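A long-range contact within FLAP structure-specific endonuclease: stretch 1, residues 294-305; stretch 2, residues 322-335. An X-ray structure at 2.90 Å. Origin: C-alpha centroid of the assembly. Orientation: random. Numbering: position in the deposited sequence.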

ATOM      1  N   LEU A 294      11.035  11.991 -20.928  1.00 54.42           N
ATOM      2  CA  LEU A 294      10.270  12.731 -19.921  1.00 54.28           C
ATOM      3  C   LEU A 294      10.051  11.853 -18.692  1.00 54.18           C
ATOM      4  O   LEU A 294       8.984  11.263 -18.530  1.00 54.18           O
ATOM      5  CB  LEU A 294       8.917  13.182 -20.495  1.00 54.34           C
ATOM      6  CG  LEU A 294       8.861  13.785 -21.905  1.00 54.34           C
ATOM      7  CD1 LEU A 294       7.427  13.834 -22.415  1.00 54.28           C
ATOM      8  CD2 LEU A 294       9.487  15.165 -21.938  1.00 54.02           C
ATOM      9  N   ASP A 295      11.057  11.774 -17.825  1.00 54.01           N
ATOM     10  CA  ASP A 295      11.048  10.782 -16.753  1.00 53.88           C
ATOM     11  C   ASP A 295      11.161  11.374 -15.341  1.00 53.76           C
ATOM     12  O   ASP A 295      11.811  12.406 -15.137  1.00 53.81           O
ATOM     13  CB  ASP A 295      12.158   9.759 -16.996  1.00 53.94           C
ATOM     14  CG  ASP A 295      11.633   8.340 -17.073  1.00 54.24           C
ATOM     15  OD1 ASP A 295      10.728   7.991 -16.284  1.00 54.71           O
ATOM     16  OD2 ASP A 295      12.125   7.572 -17.929  1.00 54.53           O
ATOM     17  N   LEU A 296      10.530  10.702 -14.376  1.00 53.45           N
ATOM     18  CA  LEU A 296      10.530  11.138 -12.977  1.00 53.12           C
ATOM     19  C   LEU A 296      11.889  10.944 -12.305  1.00 52.97           C
ATOM     20  O   LEU A 296      12.410   9.829 -12.236  1.00 53.01           O
ATOM     21  CB  LEU A 296       9.443  10.408 -12.176  1.00 53.08           C
ATOM     22  CG  LEU A 296       7.979  10.830 -12.333  1.00 53.05           C
ATOM     23  CD1 LEU A 296       7.060   9.798 -11.689  1.00 52.73           C
ATOM     24  CD2 LEU A 296       7.721  12.221 -11.750  1.00 53.10           C
ATOM     25  N   ASN A 297      12.452  12.043 -11.812  1.00 52.73           N
ATOM     26  CA  ASN A 297      13.727  12.016 -11.104  1.00 52.42           C
ATOM     27  C   ASN A 297      13.544  12.083  -9.588  1.00 52.36           C
ATOM     28  O   ASN A 297      12.420  12.186  -9.095  1.00 52.28           O
ATOM     29  CB  ASN A 297      14.633  13.151 -11.599  1.00 52.33           C
ATOM     30  CG  ASN A 297      15.142  12.922 -13.017  1.00 52.16           C
ATOM     31  OD1 ASN A 297      14.525  12.208 -13.810  1.00 52.21           O
ATOM     32  ND2 ASN A 297      16.274  13.533 -13.342  1.00 51.90           N
ATOM     33  N   GLU A 298      14.654  12.008  -8.859  1.00 52.39           N
ATOM     34  CA  GLU A 298      14.642  12.097  -7.400  1.00 52.37           C
ATOM     35  C   GLU A 298      14.522  13.540  -6.910  1.00 52.36           C
ATOM     36  O   GLU A 298      15.335  14.393  -7.284  1.00 52.38           O
ATOM     37  CB  GLU A 298      15.897  11.451  -6.811  1.00 52.35           C
ATOM     38  CG  GLU A 298      15.719  10.006  -6.401  1.00 52.42           C
ATOM     39  CD  GLU A 298      16.889   9.496  -5.589  1.00 52.59           C
ATOM     40  OE1 GLU A 298      17.979   9.311  -6.169  1.00 52.83           O
ATOM     41  OE2 GLU A 298      16.720   9.278  -4.370  1.00 52.65           O
ATOM     42  N   PRO A 299      13.506  13.819  -6.071  1.00 52.35           N
ATOM     43  CA  PRO A 299      13.344  15.153  -5.494  1.00 52.31           C
ATOM     44  C   PRO A 299      14.331  15.417  -4.357  1.00 52.29           C
ATOM     45  O   PRO A 299      14.291  14.728  -3.335  1.00 52.35           O
ATOM     46  CB  PRO A 299      11.906  15.138  -4.967  1.00 52.29           C
ATOM     47  CG  PRO A 299      11.602  13.707  -4.702  1.00 52.32           C
ATOM     48  CD  PRO A 299      12.447  12.886  -5.635  1.00 52.32           C
ATOM     49  N   ASN A 300      15.218  16.395  -4.539  1.00 52.28           N
ATOM     50  CA  ASN A 300      16.140  16.787  -3.470  1.00 52.33           C
ATOM     51  C   ASN A 300      15.622  18.006  -2.710  1.00 52.33           C
ATOM     52  O   ASN A 300      15.048  18.922  -3.305  1.00 52.30           O
ATOM     53  CB  ASN A 300      17.571  17.010  -3.998  1.00 52.30           C
ATOM     54  CG  ASN A 300      17.825  18.446  -4.448  1.00 52.31           C
ATOM     55  OD1 ASN A 300      18.661  19.145  -3.873  1.00 51.87           O
ATOM     56  ND2 ASN A 300      17.099  18.891  -5.471  1.00 52.49           N
ATOM     57  N   GLY A 301      15.822  18.001  -1.397  1.00 52.35           N
ATOM     58  CA  GLY A 301      15.326  19.068  -0.528  1.00 52.39           C
ATOM     59  C   GLY A 301      16.197  20.312  -0.483  1.00 52.38           C
ATOM     60  O   GLY A 301      15.694  21.414  -0.247  1.00 52.40           O
ATOM     61  N   GLU A 302      17.499  20.135  -0.716  1.00 52.33           N
ATOM     62  CA  GLU A 302      18.474  21.235  -0.681  1.00 52.28           C
ATOM     63  C   GLU A 302      18.206  22.324  -1.727  1.00 52.24           C
ATOM     64  O   GLU A 302      18.775  23.417  -1.656  1.00 52.25           O
ATOM     65  CB  GLU A 302      19.897  20.691  -0.818  1.00 52.22           C
ATOM     66  N   ASP A 303      17.341  22.016  -2.691  1.00 52.21           N
ATOM     67  CA  ASP A 303      16.895  22.987  -3.687  1.00 52.22           C
ATOM     68  C   ASP A 303      15.414  23.346  -3.523  1.00 52.19           C
ATOM     69  O   ASP A 303      14.988  24.431  -3.927  1.00 52.25           O
ATOM     70  CB  ASP A 303      17.167  22.472  -5.106  1.00 52.22           C
ATOM     71  CG  ASP A 303      18.612  22.678  -5.545  1.00 52.29           C
ATOM     72  OD1 ASP A 303      19.507  22.806  -4.677  1.00 52.21           O
ATOM     73  OD2 ASP A 303      18.849  22.708  -6.772  1.00 52.26           O
ATOM     74  N   ILE A 304      14.638  22.436  -2.933  1.00 52.08           N
ATOM     75  CA  ILE A 304      13.207  22.661  -2.689  1.00 51.96           C
ATOM     76  C   ILE A 304      12.978  23.698  -1.584  1.00 51.95           C
ATOM     77  O   ILE A 304      12.201  24.644  -1.756  1.00 51.89           O
ATOM     78  CB  ILE A 304      12.453  21.329  -2.379  1.00 52.00           C
ATOM     79  CG1 ILE A 304      12.152  20.573  -3.680  1.00 51.87           C
ATOM     80  CG2 ILE A 304      11.145  21.590  -1.619  1.00 51.96           C
ATOM     81  CD1 ILE A 304      11.648  19.148  -3.489  1.00 51.78           C
ATOM     82  N   ILE A 305      13.673  23.517  -0.464  1.00 51.92           N
ATOM     83  CA  ILE A 305      13.546  24.383   0.709  1.00 51.91           C
ATOM     84  C   ILE A 305      13.914  25.840   0.401  1.00 51.87           C
ATOM     85  O   ILE A 305      13.267  26.765   0.898  1.00 51.89           O
ATOM     86  CB  ILE A 305      14.387  23.823   1.892  1.00 51.94           C
ATOM     87  CG1 ILE A 305      13.808  22.483   2.362  1.00 52.00           C
ATOM     88  CG2 ILE A 305      14.457  24.813   3.056  1.00 52.00           C
ATOM     89  CD1 ILE A 305      14.801  21.585   3.081  1.00 52.21           C
ATOM     90  N   GLY A 322       5.069  16.076   3.967  1.00 51.33           N
ATOM     91  CA  GLY A 322       4.588  16.212   2.589  1.00 51.30           C
ATOM     92  C   GLY A 322       5.625  15.857   1.536  1.00 51.28           C
ATOM     93  O   GLY A 322       5.318  15.155   0.568  1.00 51.31           O
ATOM     94  N   ILE A 323       6.852  16.348   1.718  1.00 51.23           N
ATOM     95  CA  ILE A 323       7.976  15.988   0.847  1.00 51.17           C
ATOM     96  C   ILE A 323       8.295  14.501   0.998  1.00 51.08           C
ATOM     97  O   ILE A 323       8.792  13.864   0.067  1.00 51.03           O
ATOM     98  CB  ILE A 323       9.241  16.869   1.113  1.00 51.18           C
ATOM     99  CG1 ILE A 323      10.223  16.791  -0.065  1.00 51.19           C
ATOM    100  CG2 ILE A 323       9.912  16.517   2.454  1.00 51.17           C
ATOM    101  CD1 ILE A 323      11.395  17.763   0.030  1.00 51.27           C
ATOM    102  N   GLU A 324       7.980  13.961   2.175  1.00 51.03           N
ATOM    103  CA  GLU A 324       8.186  12.551   2.469  1.00 51.03           C
ATOM    104  C   GLU A 324       7.233  11.680   1.655  1.00 51.06           C
ATOM    105  O   GLU A 324       7.638  10.646   1.122  1.00 51.09           O
ATOM    106  CB  GLU A 324       8.019  12.283   3.965  1.00 50.99           C
ATOM    107  CG  GLU A 324       8.769  11.054   4.463  1.00 50.82           C
ATOM    108  CD  GLU A 324       8.860  10.990   5.976  1.00 50.60           C
ATOM    109  OE1 GLU A 324       7.841  11.241   6.656  1.00 50.52           O
ATOM    110  OE2 GLU A 324       9.955  10.679   6.489  1.00 50.47           O
ATOM    111  N   ARG A 325       5.974  12.102   1.550  1.00 51.09           N
ATOM    112  CA  ARG A 325       5.004  11.365   0.738  1.00 51.13           C
ATOM    113  C   ARG A 325       5.148  11.630  -0.763  1.00 51.07           C
ATOM    114  O   ARG A 325       4.599  10.884  -1.576  1.00 50.97           O
ATOM    115  CB  ARG A 325       3.555  11.563   1.220  1.00 51.18           C
ATOM    116  CG  ARG A 325       3.060  12.997   1.290  1.00 51.48           C
ATOM    117  CD  ARG A 325       1.537  13.041   1.300  1.00 52.14           C
ATOM    118  NE  ARG A 325       1.019  14.251   1.938  1.00 52.71           N
ATOM    119  CZ  ARG A 325      -0.237  14.681   1.839  1.00 53.00           C
ATOM    120  NH1 ARG A 325      -1.126  14.009   1.114  1.00 53.07           N
ATOM    121  NH2 ARG A 325      -0.604  15.793   2.464  1.00 53.12           N
ATOM    122  N   LEU A 326       5.888  12.682  -1.122  1.00 51.08           N
ATOM    123  CA  LEU A 326       6.194  12.969  -2.526  1.00 51.12           C
ATOM    124  C   LEU A 326       7.015  11.835  -3.130  1.00 51.20           C
ATOM    125  O   LEU A 326       6.549  11.139  -4.031  1.00 51.21           O
ATOM    126  CB  LEU A 326       6.925  14.314  -2.683  1.00 51.11           C
ATOM    127  CG  LEU A 326       7.544  14.665  -4.048  1.00 51.04           C
ATOM    128  CD1 LEU A 326       6.488  14.806  -5.149  1.00 51.17           C
ATOM    129  CD2 LEU A 326       8.386  15.927  -3.955  1.00 51.00           C
ATOM    130  N   THR A 327       8.229  11.647  -2.613  1.00 51.37           N
ATOM    131  CA  THR A 327       9.110  10.565  -3.056  1.00 51.51           C
ATOM    132  C   THR A 327       8.472   9.186  -2.850  1.00 51.57           C
ATOM    133  O   THR A 327       8.693   8.272  -3.647  1.00 51.57           O
ATOM    134  CB  THR A 327      10.519  10.643  -2.393  1.00 51.54           C
ATOM    135  OG1 THR A 327      11.277   9.470  -2.718  1.00 51.55           O
ATOM    136  CG2 THR A 327      10.418  10.777  -0.873  1.00 51.52           C
ATOM    137  N   LYS A 328       7.671   9.057  -1.791  1.00 51.64           N
ATOM    138  CA  LYS A 328       6.929   7.828  -1.507  1.00 51.71           C
ATOM    139  C   LYS A 328       5.846   7.549  -2.550  1.00 51.81           C
ATOM    140  O   LYS A 328       5.518   6.392  -2.808  1.00 51.91           O
ATOM    141  CB  LYS A 328       6.322   7.880  -0.114  1.00 51.63           C
ATOM    142  N   ALA A 329       5.297   8.609  -3.143  1.00 51.89           N
ATOM    143  CA  ALA A 329       4.275   8.470  -4.182  1.00 52.03           C
ATOM    144  C   ALA A 329       4.876   8.074  -5.528  1.00 52.15           C
ATOM    145  O   ALA A 329       4.210   7.429  -6.341  1.00 52.16           O
ATOM    146  CB  ALA A 329       3.468   9.750  -4.321  1.00 52.06           C
ATOM    147  N   ILE A 330       6.128   8.474  -5.757  1.00 52.28           N
ATOM    148  CA  ILE A 330       6.860   8.143  -6.984  1.00 52.40           C
ATOM    149  C   ILE A 330       7.062   6.626  -7.125  1.00 52.50           C
ATOM    150  O   ILE A 330       6.920   6.076  -8.221  1.00 52.50           O
ATOM    151  CB  ILE A 330       8.226   8.887  -7.056  1.00 52.39           C
ATOM    152  CG1 ILE A 330       8.014  10.403  -6.985  1.00 52.33           C
ATOM    153  CG2 ILE A 330       8.996   8.515  -8.328  1.00 52.39           C
ATOM    154  CD1 ILE A 330       9.284  11.203  -6.754  1.00 52.42           C
ATOM    155  N   LYS A 331       7.376   5.964  -6.011  1.00 52.59           N
ATOM    156  CA  LYS A 331       7.572   4.511  -5.981  1.00 52.69           C
ATOM    157  C   LYS A 331       6.354   3.747  -6.505  1.00 52.76           C
ATOM    158  O   LYS A 331       6.501   2.771  -7.247  1.00 52.86           O
ATOM    159  CB  LYS A 331       7.931   4.050  -4.575  1.00 52.68           C
ATOM    160  N   GLU A 332       5.160   4.200  -6.118  1.00 52.71           N
ATOM    161  CA  GLU A 332       3.914   3.595  -6.586  1.00 52.60           C
ATOM    162  C   GLU A 332       3.494   4.103  -7.963  1.00 52.49           C
ATOM    163  O   GLU A 332       2.812   3.392  -8.705  1.00 52.54           O
ATOM    164  CB  GLU A 332       2.782   3.807  -5.570  1.00 52.66           C
ATOM    165  CG  GLU A 332       2.730   2.773  -4.438  1.00 52.82           C
ATOM    166  CD  GLU A 332       2.345   1.364  -4.903  1.00 53.37           C
ATOM    167  OE1 GLU A 332       2.575   0.409  -4.131  1.00 53.53           O
ATOM    168  OE2 GLU A 332       1.813   1.203  -6.026  1.00 53.48           O
ATOM    169  N   ALA A 333       3.903   5.330  -8.294  1.00 52.33           N
ATOM    170  CA  ALA A 333       3.543   5.967  -9.569  1.00 52.09           C
ATOM    171  C   ALA A 333       4.361   5.430 -10.742  1.00 51.89           C
ATOM    172  O   ALA A 333       3.802   5.088 -11.787  1.00 51.75           O
ATOM    173  CB  ALA A 333       3.677   7.482  -9.472  1.00 52.16           C
ATOM    174  N   LYS A 334       5.682   5.364 -10.560  1.00 51.66           N
ATOM    175  CA  LYS A 334       6.583   4.775 -11.554  1.00 51.48           C
ATOM    176  C   LYS A 334       6.308   3.278 -11.713  1.00 51.09           C
ATOM    177  O   LYS A 334       6.477   2.720 -12.798  1.00 51.11           O
ATOM    178  CB  LYS A 334       8.050   5.024 -11.179  1.00 51.48           C
ATOM    179  CG  LYS A 334       9.040   4.838 -12.334  1.00 51.78           C
ATOM    180  CD  LYS A 334      10.473   5.222 -11.946  1.00 51.88           C
ATOM    181  CE  LYS A 334      10.699   6.739 -11.953  1.00 52.50           C
ATOM    182  NZ  LYS A 334      10.587   7.343 -13.318  1.00 52.76           N
ATOM    183  N   GLY A 335       5.880   2.641 -10.623  1.00 50.66           N
ATOM    184  CA  GLY A 335       5.427   1.253 -10.653  1.00 50.15           C
ATOM    185  C   GLY A 335       4.237   1.060 -11.577  1.00 49.81           C
ATOM    186  O   GLY A 335       4.266   0.208 -12.469  1.00 49.77           O
TER

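How do the two backbones lie against each other? Stretch 2 is helical throughout, and the extended part of stretch 1 runs along it in the opposite sense: Leu296 lies nearest Lys334, Pro299 nearest Thr327 and Gly301 nearest Ile323. The CA atoms of Pro299 and Thr327 come within 6.7 Å.

What holds the start of stretch 1? Lys334 reaches across with its ammonium group, forming a salt bridge to Asp295 (NZ to OD1, 3.0 Å) and a weak hydrogen bond to the carbonyl of Leu296 (NZ to O, 3.3 Å). One positive charge thus meets both a carboxylate and a backbone acceptor. The CA-to-CB bond of Leu296 points toward the helix, and its CD1 lies 4.1 Å from CG2 of Ile330.

Why does Pro299 matter in the middle? Its ring spans several helix residues: CB sits 3.7 Å from Leu326 CD2 and CD 3.8 Å from Ile330 CD1, both apolar contacts with no directional bond. Its CG also makes a carbon–carbon contact with Thr327 CB at 4.0 Å.

How does the contact finish? Gly301, with no side chain, brings its CA to 4.2 Å from Ile323 CD1. Ile323 CD1 also meets Ile304 CD1 at 3.8 Å, so Ile323 packs against both residues.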